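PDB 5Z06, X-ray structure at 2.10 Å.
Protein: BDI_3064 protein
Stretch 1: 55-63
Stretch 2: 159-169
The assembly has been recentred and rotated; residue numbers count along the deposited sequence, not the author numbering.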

# COMPACT_ATOMS: atom_id res chain seq x y z
N GLU A 55 22.72 -11.93 5.83
CA GLU A 55 23.84 -12.62 6.41
C GLU A 55 23.67 -14.08 6.12
O GLU A 55 22.65 -14.67 6.43
N LEU A 56 24.70 -14.66 5.53
CA LEU A 56 24.69 -16.07 5.26
C LEU A 56 25.85 -16.67 6.05
O LEU A 56 26.99 -16.71 5.57
N THR A 57 25.56 -17.10 7.27
CA THR A 57 26.58 -17.68 8.16
C THR A 57 26.24 -19.13 8.31
O THR A 57 25.13 -19.48 8.74
N TYR A 58 27.18 -19.98 7.93
CA TYR A 58 26.94 -21.40 7.85
C TYR A 58 28.14 -22.25 8.20
O TYR A 58 29.28 -21.79 8.13
N VAL A 59 27.84 -23.49 8.55
CA VAL A 59 28.81 -24.56 8.69
C VAL A 59 28.32 -25.69 7.80
O VAL A 59 27.24 -26.24 7.99
N SER A 60 29.13 -26.02 6.81
CA SER A 60 28.86 -27.14 5.94
C SER A 60 29.67 -28.29 6.52
O SER A 60 30.88 -28.34 6.33
N ALA A 61 29.02 -29.17 7.27
CA ALA A 61 29.70 -30.27 7.94
C ALA A 61 29.41 -31.59 7.22
O ALA A 61 28.28 -31.80 6.74
N PRO A 62 30.41 -32.48 7.15
CA PRO A 62 30.16 -33.77 6.53
C PRO A 62 29.01 -34.46 7.23
O PRO A 62 28.93 -34.44 8.46
N GLY A 63 28.11 -35.03 6.45
CA GLY A 63 26.94 -35.72 6.98
C GLY A 63 25.77 -34.82 7.36
O GLY A 63 24.73 -35.31 7.78
N ALA A 159 18.15 -20.08 -4.40
CA ALA A 159 18.43 -21.14 -3.45
C ALA A 159 19.92 -21.29 -3.22
O ALA A 159 20.73 -21.13 -4.15
N LEU A 160 20.28 -21.60 -1.98
CA LEU A 160 21.68 -21.75 -1.60
C LEU A 160 21.85 -23.03 -0.84
O LEU A 160 21.00 -23.40 -0.01
N ARG A 161 22.95 -23.71 -1.15
CA ARG A 161 23.27 -24.99 -0.57
C ARG A 161 24.76 -25.02 -0.26
O ARG A 161 25.51 -24.19 -0.77
N PRO A 162 25.18 -25.99 0.57
CA PRO A 162 26.60 -26.10 0.90
C PRO A 162 27.49 -26.23 -0.33
O PRO A 162 27.09 -26.81 -1.35
N GLY A 163 28.68 -25.67 -0.24
CA GLY A 163 29.77 -26.06 -1.10
C GLY A 163 30.43 -27.24 -0.42
O GLY A 163 29.75 -28.13 0.12
N THR A 164 31.76 -27.23 -0.43
CA THR A 164 32.55 -28.24 0.25
C THR A 164 32.13 -28.28 1.71
O THR A 164 32.16 -27.27 2.40
N ALA A 165 31.75 -29.46 2.17
CA ALA A 165 31.52 -29.70 3.58
C ALA A 165 32.86 -29.82 4.33
O ALA A 165 33.25 -30.90 4.78
N ASP A 166 33.54 -28.69 4.49
CA ASP A 166 34.82 -28.64 5.23
C ASP A 166 34.65 -28.40 6.74
O ASP A 166 35.63 -28.29 7.45
N GLY A 167 33.41 -28.23 7.21
CA GLY A 167 33.11 -28.10 8.64
C GLY A 167 33.46 -26.77 9.30
O GLY A 167 33.33 -26.65 10.53
N ASN A 168 33.88 -25.78 8.52
CA ASN A 168 34.22 -24.47 9.07
C ASN A 168 33.04 -23.51 8.99
O ASN A 168 32.17 -23.63 8.12
N GLU A 169 33.05 -22.56 9.91
CA GLU A 169 32.07 -21.50 9.93
C GLU A 169 32.52 -20.40 9.01
O GLU A 169 33.65 -19.93 9.11

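The two stretches meet mainly through residues 56-62 and the loop that follows Arg161. One conventional hydrogen bond joins them, from Gly167 N to Ser60 O at 2.7 Å. The same carbonyl receives a CA-H...O contact, with Ala165 CA 3.1 Å from Ser60 O.

Ser60 is the most covered residue. Its side chain points toward stretch 2 with chi1 in m. This places Ser60 OG 3.7 Å from Pro162 CB, while Ser60 CB lies 3.6 Å from Thr164 O. The hydroxyl finds its hydrogen-bond partner elsewhere in the structure.

Leu56 and Leu160 point toward each other. Leu56 is t at chi1 and p at chi2; Leu160 is m, then t. These rotamers bring Leu56 CD2 to 3.9 Å from Leu160 CD1, an apolar contact between two buried residues.

Val59 has chi1 at 180°. Its two methyls reach different neighbours: Val59 CG1 is 3.4 Å from Gly167 O, and Val59 CG2 is 3.9 Å from Glu169 CB. Glu169 is extended, t at chi1 and chi2, so its carboxylate reaches back to Thr57, with Glu169 OE2 3.6 Å from Thr57 CG2. Thr57 is m, and its hydroxyl is used within its own strand: Thr57 OG1 donates to Glu55 OE2 at 2.5 Å.

Pro62 lies sideways to the contact. Its ring is C-gamma exo, and Pro62 CD packs 4.2 Å from Ala165 CB. Gly167 has phi of 75°, which favours glycine.

Asp166 starts away from stretch 1, but its p rotamer turns the carboxylate back along its own loop. There Asp166 OD1 accepts from Asn168 N at 3.0 Å, nearly straight at 172°. Asn168 and Thr164 are both m and point away. Tyr58 also starts away, but its p rotamer brings the ring end nearer; its hydroxyl bonds elsewhere.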

# COMPACT_ATOMS: atom_id res chain seq x y z
CB GLU A 55 23.90 -12.41 7.92
CG GLU A 55 25.24 -12.83 8.50
CD GLU A 55 25.22 -13.04 9.99
OE1 GLU A 55 24.34 -12.47 10.66
OE2 GLU A 55 26.08 -13.80 10.50
CB LEU A 56 24.80 -16.31 3.75
CG LEU A 56 24.46 -17.74 3.36
CD1 LEU A 56 22.96 -17.94 3.33
CD2 LEU A 56 25.07 -18.11 2.02
CB THR A 57 26.68 -16.95 9.50
OG1 THR A 57 27.26 -15.66 9.25
CG2 THR A 57 27.57 -17.70 10.50
CB TYR A 58 26.45 -21.79 6.45
CG TYR A 58 27.44 -21.45 5.36
CD1 TYR A 58 27.46 -20.18 4.78
CD2 TYR A 58 28.38 -22.40 4.94
CE1 TYR A 58 28.38 -19.86 3.78
CE2 TYR A 58 29.32 -22.09 3.93
CZ TYR A 58 29.32 -20.83 3.37
OH TYR A 58 30.23 -20.50 2.40
CB VAL A 59 28.91 -25.05 10.15
CG1 VAL A 59 29.93 -26.18 10.27
CG2 VAL A 59 29.30 -23.89 11.06
CB SER A 60 29.29 -26.81 4.51
OG SER A 60 28.76 -25.56 4.09
CB ALA A 61 29.28 -30.37 9.40
CB PRO A 62 31.47 -34.55 6.75
CG PRO A 62 32.51 -33.53 7.06
CD PRO A 62 31.81 -32.32 7.60
CB ALA A 159 17.85 -22.45 -3.95
CB LEU A 160 22.16 -20.57 -0.78
CG LEU A 160 22.09 -19.25 -1.53
CD1 LEU A 160 22.10 -18.08 -0.55
CD2 LEU A 160 23.22 -19.12 -2.54
CB ARG A 161 22.91 -26.12 -1.54
CG ARG A 161 21.53 -26.70 -1.33
CD ARG A 161 21.48 -28.21 -1.63
NE ARG A 161 20.14 -28.74 -1.37
CZ ARG A 161 19.60 -28.91 -0.15
NH1 ARG A 161 20.28 -28.62 0.97
NH2 ARG A 161 18.35 -29.37 -0.05
CB PRO A 162 26.67 -27.40 1.73
CG PRO A 162 25.30 -27.63 2.22
CD PRO A 162 24.42 -27.13 1.12
CB THR A 164 34.06 -27.91 0.20
OG1 THR A 164 34.44 -27.59 -1.14
CG2 THR A 164 34.89 -29.07 0.70
CB ALA A 165 30.66 -30.94 3.78
CB ASP A 166 35.71 -27.54 4.64
CG ASP A 166 35.11 -26.14 4.80
OD1 ASP A 166 34.08 -26.00 5.49
OD2 ASP A 166 35.69 -25.18 4.27
CB ASN A 168 35.40 -23.83 8.34
CG ASN A 168 36.64 -24.70 8.35
OD1 ASN A 168 36.89 -25.44 9.30
ND2 ASN A 168 37.40 -24.64 7.27
CB GLU A 169 31.90 -20.93 11.33
CG GLU A 169 30.69 -20.02 11.43
CD GLU A 169 30.51 -19.45 12.81
OE1 GLU A 169 30.75 -20.19 13.79
OE2 GLU A 169 30.14 -18.28 12.90